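Local structure of bifunctional cytochrome P450/NADPH--P450 reductase (7F3H) at residues 147-152 with 267-272; 276-281 with 444-449; 292-297 with 421-426. The protein is a fused cytochrome P450 and reductase that probably uses NADPH electrons and a heme iron to hydroxylate organic substrates with molecular oxygen. All coordinates share one frame; numbering follows the deposited sequence.

Interaction 1 of 3, residues 147-152 with 267-272; sequences DMTRLT and AGHETT. With HEM (protoporphyrin IX containing Fe), chain E.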
loop_
_atom_site.group_PDB
_atom_site.type_symbol
_atom_site.label_atom_id
_atom_site.label_comp_id
_atom_site.label_asym_id
_atom_site.label_seq_id
_atom_site.Cartn_x
_atom_site.Cartn_y
_atom_site.Cartn_z
ATOM N N ASP A 147 9.081 6.413 -11.239
ATOM C CA ASP A 147 9.128 7.743 -10.656
ATOM C C ASP A 147 8.211 7.883 -9.443
ATOM O O ASP A 147 8.519 8.657 -8.531
ATOM C CB ASP A 147 8.786 8.768 -11.715
ATOM C CG ASP A 147 9.968 9.124 -12.563
ATOM O OD1 ASP A 147 11.098 8.705 -12.223
ATOM O OD2 ASP A 147 9.770 9.821 -13.567
ATOM N N MET A 148 7.097 7.128 -9.390
ATOM C CA MET A 148 6.264 7.127 -8.186
ATOM C C MET A 148 6.995 6.474 -7.005
ATOM O O MET A 148 6.893 6.953 -5.868
ATOM C CB MET A 148 4.933 6.409 -8.464
ATOM C CG MET A 148 4.019 7.111 -9.460
ATOM S SD MET A 148 3.740 8.882 -9.117
ATOM C CE MET A 148 4.506 9.674 -10.504
ATOM N N THR A 149 7.721 5.373 -7.252
ATOM C CA THR A 149 8.566 4.776 -6.214
ATOM C C THR A 149 9.635 5.727 -5.723
ATOM O O THR A 149 9.890 5.800 -4.516
ATOM C CB THR A 149 9.189 3.476 -6.716
ATOM O OG1 THR A 149 8.173 2.472 -6.840
ATOM C CG2 THR A 149 10.423 3.047 -5.918
ATOM N N ARG A 150 10.284 6.445 -6.636
ATOM C CA ARG A 150 11.164 7.519 -6.193
ATOM C C ARG A 150 10.421 8.502 -5.285
ATOM O O ARG A 150 10.877 8.798 -4.164
ATOM C CB ARG A 150 11.745 8.248 -7.395
ATOM C CG ARG A 150 12.672 7.411 -8.232
ATOM C CD ARG A 150 13.344 8.277 -9.273
ATOM N NE ARG A 150 14.598 7.668 -9.683
ATOM C CZ ARG A 150 14.711 6.951 -10.791
ATOM N NH1 ARG A 150 13.650 6.792 -11.568
ATOM N NH2 ARG A 150 15.870 6.411 -11.137
ATOM N N LEU A 151 9.262 9.003 -5.749
ATOM C CA LEU A 151 8.484 9.964 -4.975
ATOM C C LEU A 151 8.253 9.462 -3.562
ATOM O O LEU A 151 8.621 10.123 -2.586
ATOM C CB LEU A 151 7.145 10.266 -5.659
ATOM C CG LEU A 151 6.115 11.090 -4.857
ATOM C CD1 LEU A 151 6.535 12.556 -4.739
ATOM C CD2 LEU A 151 4.729 11.001 -5.508
ATOM N N THR A 152 7.674 8.267 -3.440
ATOM C CA THR A 152 7.230 7.781 -2.137
ATOM C C THR A 152 8.410 7.384 -1.246
ATOM O O THR A 152 8.404 7.686 -0.053
ATOM C CB THR A 152 6.241 6.626 -2.323
ATOM O OG1 THR A 152 6.837 5.591 -3.122
ATOM C CG2 THR A 152 4.973 7.129 -3.010
ATOM N N ALA A 267 6.213 -0.781 4.194
ATOM C CA ALA A 267 4.768 -0.670 4.107
ATOM C C ALA A 267 4.331 0.606 3.409
ATOM O O ALA A 267 3.151 0.743 3.069
ATOM C CB ALA A 267 4.151 -0.727 5.521
ATOM N N GLY A 268 5.246 1.550 3.180
ATOM C CA GLY A 268 4.793 2.804 2.646
ATOM C C GLY A 268 5.121 3.040 1.190
ATOM O O GLY A 268 4.414 3.828 0.557
ATOM N N HIS A 269 6.139 2.393 0.614
ATOM C CA HIS A 269 6.467 2.969 -0.683
ATOM C C HIS A 269 5.703 2.303 -1.829
ATOM O O HIS A 269 5.189 3.010 -2.697
ATOM C CB HIS A 269 7.977 3.000 -0.952
ATOM C CG HIS A 269 8.549 1.736 -1.502
ATOM N ND1 HIS A 269 8.847 0.634 -0.720
ATOM C CD2 HIS A 269 8.921 1.420 -2.768
ATOM C CE1 HIS A 269 9.374 -0.308 -1.488
ATOM N NE2 HIS A 269 9.426 0.145 -2.731
ATOM N N GLU A 270 5.615 0.965 -1.875
ATOM C CA GLU A 270 4.981 0.353 -3.032
ATOM C C GLU A 270 3.455 0.343 -2.928
ATOM O O GLU A 270 2.790 0.399 -3.966
ATOM C CB GLU A 270 5.508 -1.065 -3.237
ATOM C CG GLU A 270 6.640 -1.107 -4.258
ATOM C CD GLU A 270 7.099 -2.512 -4.605
ATOM O OE1 GLU A 270 7.507 -2.710 -5.777
ATOM O OE2 GLU A 270 7.063 -3.404 -3.711
ATOM N N THR A 271 2.888 0.421 -1.720
ATOM C CA THR A 271 1.456 0.673 -1.599
ATOM C C THR A 271 1.092 2.028 -2.205
ATOM O O THR A 271 0.215 2.122 -3.064
ATOM C CB THR A 271 1.023 0.637 -0.130
ATOM O OG1 THR A 271 1.943 1.403 0.666
ATOM C CG2 THR A 271 0.936 -0.766 0.377
ATOM N N THR A 272 1.769 3.087 -1.756
ATOM C CA THR A 272 1.473 4.446 -2.185
ATOM C C THR A 272 1.847 4.682 -3.639
ATOM O O THR A 272 1.067 5.277 -4.391
ATOM C CB THR A 272 2.214 5.397 -1.272
ATOM O OG1 THR A 272 1.960 4.964 0.077
ATOM C CG2 THR A 272 1.755 6.836 -1.481
HETATM C CHA HEM E . -0.824 -1.621 7.499
HETATM C CHB HEM E . 2.335 2.060 7.216
HETATM C CHC HEM E . 0.457 3.311 2.895
HETATM C CHD HEM E . -2.489 -0.537 3.056
HETATM C C1A HEM E . 0.181 -0.734 7.795
HETATM C C2A HEM E . 1.035 -0.794 8.963
HETATM C C3A HEM E . 1.892 0.238 8.921
HETATM C C4A HEM E . 1.659 0.945 7.672
HETATM C CMA HEM E . 2.979 0.573 9.975
HETATM C CAA HEM E . 0.865 -1.819 10.095
HETATM C CBA HEM E . -0.038 -1.180 11.156
HETATM C CGA HEM E . -0.218 -2.076 12.382
HETATM O O1A HEM E . -0.090 -1.517 13.506
HETATM O O2A HEM E . -0.375 -3.332 12.306
HETATM C C1B HEM E . 2.087 2.753 6.048
HETATM C C2B HEM E . 2.756 3.970 5.603
HETATM C C3B HEM E . 2.193 4.330 4.436
HETATM C C4B HEM E . 1.214 3.321 4.077
HETATM C CMB HEM E . 3.837 4.712 6.415
HETATM C CAB HEM E . 2.531 5.481 3.462
HETATM C CBB HEM E . 3.576 6.303 3.586
HETATM C C1C HEM E . -0.500 2.373 2.543
HETATM C C2C HEM E . -1.353 2.384 1.346
HETATM C C3C HEM E . -2.131 1.290 1.440
HETATM C C4C HEM E . -1.844 0.605 2.663
HETATM C CMC HEM E . -1.299 3.439 0.202
HETATM C CAC HEM E . -3.223 0.742 0.533
HETATM C CBC HEM E . -3.593 1.360 -0.579
HETATM C C1D HEM E . -2.294 -1.171 4.267
HETATM C C2D HEM E . -2.949 -2.401 4.705
HETATM C C3D HEM E . -2.482 -2.673 5.923
HETATM C C4D HEM E . -1.514 -1.664 6.306
HETATM C CMD HEM E . -4.002 -3.235 3.928
HETATM C CAD HEM E . -2.900 -3.876 6.748
HETATM C CBD HEM E . -1.949 -4.955 6.303
HETATM C CGD HEM E . -2.301 -6.270 6.911
HETATM O O1D HEM E . -1.377 -7.120 6.900
HETATM O O2D HEM E . -3.465 -6.466 7.391
HETATM N NA HEM E . 0.614 0.321 7.021
HETATM N NB HEM E . 1.152 2.395 5.108
HETATM N NC HEM E . -0.824 1.261 3.309
HETATM N ND HEM E . -1.432 -0.754 5.270
HETATM FE FE HEM E . -0.240 0.833 5.231
#

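Interaction 2 of 3, residues 276-281 with 444-449; sequences LAFTLY and IKPEDF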
loop_
_atom_site.group_PDB
_atom_site.type_symbol
_atom_site.label_atom_id
_atom_site.label_comp_id
_atom_site.label_asym_id
_atom_site.label_seq_id
_atom_site.Cartn_x
_atom_site.Cartn_y
_atom_site.Cartn_z
ATOM N N LEU A 276 -0.699 5.529 -6.782
ATOM C CA LEU A 276 -0.502 6.675 -7.661
ATOM C C LEU A 276 -0.424 6.262 -9.131
ATOM O O LEU A 276 -1.045 6.894 -9.999
ATOM C CB LEU A 276 0.744 7.428 -7.237
ATOM C CG LEU A 276 0.442 8.443 -6.135
ATOM C CD1 LEU A 276 1.755 8.886 -5.534
ATOM C CD2 LEU A 276 -0.296 9.613 -6.736
ATOM N N ALA A 277 0.315 5.189 -9.419
ATOM C CA ALA A 277 0.390 4.669 -10.779
ATOM C C ALA A 277 -0.971 4.199 -11.273
ATOM O O ALA A 277 -1.371 4.493 -12.410
ATOM C CB ALA A 277 1.389 3.528 -10.834
ATOM N N PHE A 278 -1.710 3.483 -10.430
ATOM C CA PHE A 278 -3.032 3.028 -10.836
ATOM C C PHE A 278 -3.947 4.213 -11.096
ATOM O O PHE A 278 -4.766 4.179 -12.018
ATOM C CB PHE A 278 -3.641 2.101 -9.775
ATOM C CG PHE A 278 -3.264 0.639 -9.942
ATOM C CD1 PHE A 278 -3.554 -0.039 -11.116
ATOM C CD2 PHE A 278 -2.593 -0.047 -8.930
ATOM C CE1 PHE A 278 -3.195 -1.377 -11.278
ATOM C CE2 PHE A 278 -2.231 -1.391 -9.096
ATOM C CZ PHE A 278 -2.536 -2.047 -10.272
ATOM N N THR A 279 -3.811 5.281 -10.310
ATOM C CA THR A 279 -4.661 6.452 -10.519
ATOM C C THR A 279 -4.361 7.126 -11.846
ATOM O O THR A 279 -5.280 7.517 -12.576
ATOM C CB THR A 279 -4.493 7.417 -9.354
ATOM O OG1 THR A 279 -4.914 6.757 -8.146
ATOM C CG2 THR A 279 -5.315 8.684 -9.573
ATOM N N LEU A 280 -3.084 7.316 -12.167
ATOM C CA LEU A 280 -2.778 7.891 -13.475
ATOM C C LEU A 280 -3.301 6.993 -14.591
ATOM O O LEU A 280 -3.852 7.487 -15.584
ATOM C CB LEU A 280 -1.288 8.141 -13.616
ATOM C CG LEU A 280 -0.751 9.221 -12.688
ATOM C CD1 LEU A 280 0.763 9.176 -12.762
ATOM C CD2 LEU A 280 -1.235 10.581 -13.117
ATOM N N TYR A 281 -3.176 5.664 -14.437
ATOM C CA TYR A 281 -3.777 4.738 -15.404
ATOM C C TYR A 281 -5.286 4.967 -15.538
ATOM O O TYR A 281 -5.824 5.028 -16.658
ATOM C CB TYR A 281 -3.531 3.288 -14.993
ATOM C CG TYR A 281 -4.317 2.297 -15.817
ATOM C CD1 TYR A 281 -3.954 2.007 -17.133
ATOM C CD2 TYR A 281 -5.455 1.679 -15.301
ATOM C CE1 TYR A 281 -4.685 1.107 -17.901
ATOM C CE2 TYR A 281 -6.200 0.779 -16.059
ATOM C CZ TYR A 281 -5.812 0.506 -17.359
ATOM O OH TYR A 281 -6.527 -0.380 -18.127
ATOM N N ILE A 444 0.468 -4.917 -5.469
ATOM C CA ILE A 444 0.188 -4.988 -6.901
ATOM C C ILE A 444 0.466 -3.644 -7.520
ATOM O O ILE A 444 0.445 -2.594 -6.864
ATOM C CB ILE A 444 -1.230 -5.456 -7.282
ATOM C CG1 ILE A 444 -2.257 -4.602 -6.555
ATOM C CG2 ILE A 444 -1.372 -6.937 -7.130
ATOM C CD1 ILE A 444 -3.673 -4.857 -7.001
ATOM N N LYS A 445 0.771 -3.692 -8.796
ATOM C CA LYS A 445 1.336 -2.473 -9.333
ATOM C C LYS A 445 1.309 -2.522 -10.855
ATOM O O LYS A 445 1.490 -3.618 -11.416
ATOM C CB LYS A 445 2.719 -2.414 -8.648
ATOM C CG LYS A 445 3.667 -3.663 -8.898
ATOM C CD LYS A 445 4.783 -3.599 -7.852
ATOM C CE LYS A 445 5.805 -4.563 -8.357
ATOM N NZ LYS A 445 5.354 -5.995 -8.437
ATOM N N PRO A 446 1.023 -1.411 -11.558
ATOM C CA PRO A 446 1.124 -1.438 -13.029
ATOM C C PRO A 446 2.577 -1.453 -13.463
ATOM O O PRO A 446 3.414 -0.773 -12.871
ATOM C CB PRO A 446 0.389 -0.167 -13.489
ATOM C CG PRO A 446 0.111 0.626 -12.337
ATOM C CD PRO A 446 0.421 -0.146 -11.075
ATOM N N GLU A 447 2.892 -2.343 -14.404
ATOM C CA GLU A 447 4.263 -2.560 -14.841
ATOM C C GLU A 447 4.401 -2.086 -16.282
ATOM O O GLU A 447 3.448 -2.173 -17.059
ATOM C CB GLU A 447 4.606 -4.042 -14.696
ATOM C CG GLU A 447 6.068 -4.353 -14.473
ATOM C CD GLU A 447 6.304 -5.842 -14.369
ATOM O OE1 GLU A 447 5.419 -6.593 -14.826
ATOM O OE2 GLU A 447 7.304 -6.264 -13.747
ATOM N N ASP A 448 5.580 -1.563 -16.634
ATOM C CA ASP A 448 5.887 -1.164 -18.014
ATOM C C ASP A 448 4.897 -0.120 -18.533
ATOM O O ASP A 448 4.583 -0.072 -19.735
ATOM C CB ASP A 448 5.917 -2.384 -18.950
ATOM C CG ASP A 448 6.765 -3.515 -18.400
ATOM O OD1 ASP A 448 7.875 -3.224 -17.891
ATOM O OD2 ASP A 448 6.298 -4.684 -18.443
ATOM N N PHE A 449 4.423 0.720 -17.616
ATOM C CA PHE A 449 3.475 1.793 -17.884
ATOM C C PHE A 449 4.265 3.069 -18.187
ATOM O O PHE A 449 4.916 3.634 -17.310
ATOM C CB PHE A 449 2.552 1.957 -16.671
ATOM C CG PHE A 449 1.556 3.102 -16.759
ATOM C CD1 PHE A 449 1.105 3.603 -17.990
ATOM C CD2 PHE A 449 1.021 3.644 -15.586
ATOM C CE1 PHE A 449 0.133 4.672 -18.048
ATOM C CE2 PHE A 449 0.061 4.678 -15.642
ATOM C CZ PHE A 449 -0.372 5.198 -16.884
#

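Interaction 3 of 3, residues 292-297 with 421-426; sequences QAYAEV and LILQKF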
loop_
_atom_site.group_PDB
_atom_site.type_symbol
_atom_site.label_atom_id
_atom_site.label_comp_id
_atom_site.label_asym_id
_atom_site.label_seq_id
_atom_site.Cartn_x
_atom_site.Cartn_y
_atom_site.Cartn_z
ATOM N N GLN A 292 -12.480 16.804 -14.914
ATOM C CA GLN A 292 -12.959 17.373 -13.649
ATOM C C GLN A 292 -11.805 17.679 -12.704
ATOM O O GLN A 292 -11.808 18.703 -12.006
ATOM C CB GLN A 292 -13.912 16.402 -12.954
ATOM C CG GLN A 292 -15.253 16.169 -13.624
ATOM C CD GLN A 292 -16.030 15.070 -12.905
ATOM O OE1 GLN A 292 -16.077 13.922 -13.351
ATOM N NE2 GLN A 292 -16.612 15.416 -11.763
ATOM N N ALA A 293 -10.805 16.792 -12.661
ATOM C CA ALA A 293 -9.652 17.036 -11.790
ATOM C C ALA A 293 -8.815 18.234 -12.267
ATOM O O ALA A 293 -8.306 19.021 -11.448
ATOM C CB ALA A 293 -8.802 15.773 -11.686
ATOM N N TYR A 294 -8.605 18.359 -13.578
ATOM C CA TYR A 294 -7.939 19.551 -14.092
ATOM C C TYR A 294 -8.702 20.826 -13.697
ATOM O O TYR A 294 -8.097 21.860 -13.368
ATOM C CB TYR A 294 -7.803 19.456 -15.605
ATOM C CG TYR A 294 -6.599 18.699 -16.164
ATOM C CD1 TYR A 294 -5.303 18.993 -15.760
ATOM C CD2 TYR A 294 -6.767 17.766 -17.193
ATOM C CE1 TYR A 294 -4.212 18.331 -16.329
ATOM C CE2 TYR A 294 -5.718 17.126 -17.755
ATOM C CZ TYR A 294 -4.440 17.398 -17.336
ATOM O OH TYR A 294 -3.403 16.719 -17.943
ATOM N N ALA A 295 -10.033 20.781 -13.778
ATOM C CA ALA A 295 -10.851 21.926 -13.380
ATOM C C ALA A 295 -10.632 22.287 -11.907
ATOM O O ALA A 295 -10.521 23.469 -11.551
ATOM C CB ALA A 295 -12.328 21.629 -13.656
ATOM N N GLU A 296 -10.633 21.280 -11.029
ATOM C CA GLU A 296 -10.385 21.524 -9.605
ATOM C C GLU A 296 -9.013 22.172 -9.389
ATOM O O GLU A 296 -8.884 23.173 -8.664
ATOM C CB GLU A 296 -10.524 20.205 -8.848
ATOM C CG GLU A 296 -10.022 20.192 -7.444
ATOM C CD GLU A 296 -10.664 19.069 -6.622
ATOM O OE1 GLU A 296 -11.753 19.289 -6.022
ATOM O OE2 GLU A 296 -10.080 17.958 -6.576
ATOM N N VAL A 297 -7.978 21.604 -10.025
ATOM C CA VAL A 297 -6.608 22.110 -9.906
ATOM C C VAL A 297 -6.520 23.565 -10.357
ATOM O O VAL A 297 -5.837 24.385 -9.730
ATOM C CB VAL A 297 -5.647 21.207 -10.716
ATOM C CG1 VAL A 297 -4.334 21.883 -10.960
ATOM C CG2 VAL A 297 -5.433 19.889 -10.012
ATOM N N LEU A 421 -0.101 18.709 -8.015
ATOM C CA LEU A 421 0.994 19.396 -8.686
ATOM C C LEU A 421 1.172 18.897 -10.121
ATOM O O LEU A 421 1.346 19.699 -11.051
ATOM C CB LEU A 421 2.273 19.217 -7.875
ATOM C CG LEU A 421 2.463 20.036 -6.589
ATOM C CD1 LEU A 421 3.830 19.715 -5.958
ATOM C CD2 LEU A 421 2.301 21.547 -6.826
ATOM N N ILE A 422 1.066 17.580 -10.327
ATOM C CA ILE A 422 1.231 16.994 -11.657
ATOM C C ILE A 422 0.210 17.573 -12.623
ATOM O O ILE A 422 0.549 18.003 -13.733
ATOM C CB ILE A 422 1.127 15.460 -11.573
ATOM C CG1 ILE A 422 2.419 14.899 -10.986
ATOM C CG2 ILE A 422 0.808 14.809 -12.964
ATOM C CD1 ILE A 422 2.309 13.453 -10.613
ATOM N N LEU A 423 -1.058 17.606 -12.206
ATOM C CA LEU A 423 -2.100 18.071 -13.099
ATOM C C LEU A 423 -2.043 19.581 -13.243
ATOM O O LEU A 423 -2.439 20.113 -14.288
ATOM C CB LEU A 423 -3.470 17.600 -12.611
ATOM C CG LEU A 423 -3.766 16.083 -12.625
ATOM C CD1 LEU A 423 -5.197 15.849 -12.198
ATOM C CD2 LEU A 423 -3.520 15.402 -13.972
ATOM N N GLN A 424 -1.485 20.279 -12.248
ATOM C CA GLN A 424 -1.227 21.698 -12.437
ATOM C C GLN A 424 -0.283 21.931 -13.611
ATOM O O GLN A 424 -0.555 22.768 -14.479
ATOM C CB GLN A 424 -0.669 22.322 -11.157
ATOM C CG GLN A 424 -0.555 23.853 -11.295
ATOM C CD GLN A 424 0.325 24.513 -10.251
ATOM O OE1 GLN A 424 1.084 23.862 -9.505
ATOM N NE2 GLN A 424 0.215 25.823 -10.179
ATOM N N LYS A 425 0.819 21.171 -13.674
ATOM C CA LYS A 425 1.825 21.460 -14.702
ATOM C C LYS A 425 1.568 20.758 -16.034
ATOM O O LYS A 425 1.833 21.326 -17.089
ATOM C CB LYS A 425 3.223 21.089 -14.210
ATOM C CG LYS A 425 4.353 21.942 -14.772
ATOM C CD LYS A 425 4.498 23.185 -13.910
ATOM C CE LYS A 425 5.774 23.976 -14.228
ATOM N NZ LYS A 425 6.052 24.367 -15.645
ATOM N N PHE A 426 1.069 19.530 -16.022
ATOM C CA PHE A 426 1.281 18.635 -17.163
ATOM C C PHE A 426 -0.017 18.224 -17.840
ATOM O O PHE A 426 -0.998 17.875 -17.171
ATOM C CB PHE A 426 2.078 17.414 -16.695
ATOM C CG PHE A 426 3.487 17.765 -16.295
ATOM C CD1 PHE A 426 4.272 18.567 -17.128
ATOM C CD2 PHE A 426 4.015 17.345 -15.082
ATOM C CE1 PHE A 426 5.569 18.915 -16.766
ATOM C CE2 PHE A 426 5.311 17.674 -14.716
ATOM C CZ PHE A 426 6.091 18.466 -15.556
#

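Interaction 1 of 3, residues 147-152 with 267-272
Thr152 and His269 meet where helix 144-161, the E helix of the P450 fold, backs onto the AGHETT signature of helix 254-285, the long distal helix. The two segments run nearly antiparallel, at 146°, with axes 8.5 Å apart at closest approach, and Thr152 contributes the largest share of the buried surface, with both branches. Its OG1, lodged between backbone N and carbonyl carbon (chi1 56°), lies 3.1 Å from His269 O with Met148 O of its own helix equally near, so which acceptor takes the proton is not settled. Ser273 gives His269 O a further partner. The other branch, CG2, slides past Thr272 in the opposite sense and touches its CG2 at 3.6 Å. One turn earlier Thr149 CG2 meets the imidazole obliquely, 3.9 Å from His269 CD2; Glu270 CB covers one face of that ring, and its ND1 is bonded to Leu265 O.

Beyond this packed side the helix faces the porphyrin. The amides of Glu270 and Thr271 lack bonds to the preceding turn, so the helix is kinked here. Thr271 OG1 takes over Ala267 O at 2.8 Å, approaching from above the carbonyl plane. Thr272 OG1 bonds to Gly268 O at 2.7 Å, tilted just 16° from that plane. Gly268, with no side chain in the way, brings its CA to 3.5 Å from heme C3B, and Thr271 OG1 sits 3.2 Å from C1C. Thr272 turns its methyl to the E helix and its hydroxyl to the heme side. A distorted distal helix with a threonine hydroxyl on the carbonyl four residues back is the hallmark of the P450 distal groove, where the acid-alcohol pair, here Glu270 and Thr271, is generally linked to oxygen activation.

Interaction 2 of 3, residues 276-281 with 444-449
Pro446 is the bump of this contact, and the notch between Ala277 and Phe278 on helix 254-285 is the hollow that receives it. Strand 444-446 passes the helix at 44° with a closest axial separation of 7.7 Å, close enough for the proline ring to reach the helical surface. Its CG rests on the small methyl of Ala277, 3.5 Å from CB. Its CD stands over the middle of the Phe278 ring, 3.5 Å from the centroid and only 10° off the normal, which satisfies the geometry of a CH-pi contact. The phenyl group leans back towards the strand: its edge near CE2 also lies 3.7 Å from Ile444 O, close to the ring plane, and beside Ile444 CG1. Trp329 also stacks with this ring.

A second projection comes from Phe449, beyond the turn at Asp448. With CG anti to the backbone N (chi1 176°), the ring extends to the helix with its CE2-CZ edge leading. CE2 pushes into a groove bounded by Ala277 O, at 3.5 Å, by Leu280 CB and by Tyr281 CB, at 3.9 Å. The carbonyl here lies near the ring plane, so it faces the ring's hydrogen-bearing rim and not its pi cloud. Tyr434 stacks on Phe449, and Val144 pairs with its backbone. Pro446 thus packs the beta hairpin of strands 438-440 and 444-446 on the helix, and Phe449 packs the chain that follows it, an arrangement of hairpin on central helix characteristic of the P450 fold.

Interaction 3 of 3, residues 292-297 with 421-426
Leu423 and Tyr294 form the middle of a perpendicular crossing between helix 287-300, the J helix, and the end of helix 408-425, the L helix; the segment axes stand at 90° and approach to 9.1 Å. The apolar part comes first. Leu423 enters as a branched knob: CD1 touches Ala293 CB at 3.6 Å, CD2 touches the tyrosine ring 3.8 Å from Tyr294 CE1, the two side chains crossing at about a right angle, and CB meets Val297 CG2. Val297 answers from the next turn. Its CG1, anti to the backbone N (chi1 163°), points at the L-helix backbone and closes to 3.4 Å from Gln424 CA, a tight fit of methyl against main chain. Gln424 CB joins this patch, while the amide end of that residue leads elsewhere, with NE2 bonded to Gly303 O and Ala305 O.

The polar part is carried by Tyr294. CG lies anti to its carbonyl carbon and the ring extends across the L-helix end, where the OH donates to Phe426 O at 2.8 Å. This bond lies in the carbonyl plane, on a lone pair, with a C=O...donor angle of 131°. The same hydroxyl accepts from Leu428 N, so one oxygen is gripped by two backbone groups of the emerging strand 426-429.

One edge contact completes the set. Leu423 O lies in the plane of the tyrosine ring, 3.2 Å from Tyr294 CE1, at its C-H rim; Arg456 NH1 is bonded to that oxygen.

Phe426 is the first residue to leave helical geometry, so its carbonyl belongs to the transition from helix to strand. The chemistry therefore implies a directional tie at that transition: apolar packing fills the crossing, and the doubly bonded phenol is consistent with holding the chain where it leaves the helix.

Interactions 1 and 2 occupy successive parts of one helix, 254-285, with centres about 11 Å apart, and they touch through Leu151 and Met148 against Leu276 and through Glu270 against Lys445. Interaction 3 lies farther out, its centre about 21 Å from that of interaction 1 and about 18 Å from that of interaction 2, on helix 287-300, which follows directly. Interaction 1 is complete before interaction 2 begins, whereas both segments of interaction 3 fall between those of interaction 2. Helix 408-425 links the levels: its C-terminal end forms interaction 3, and earlier residues pack on Thr152, Thr272 and Leu276. The contacts run from the heme-side core outward, interaction 2 tying in the 438-440/444-446 hairpin.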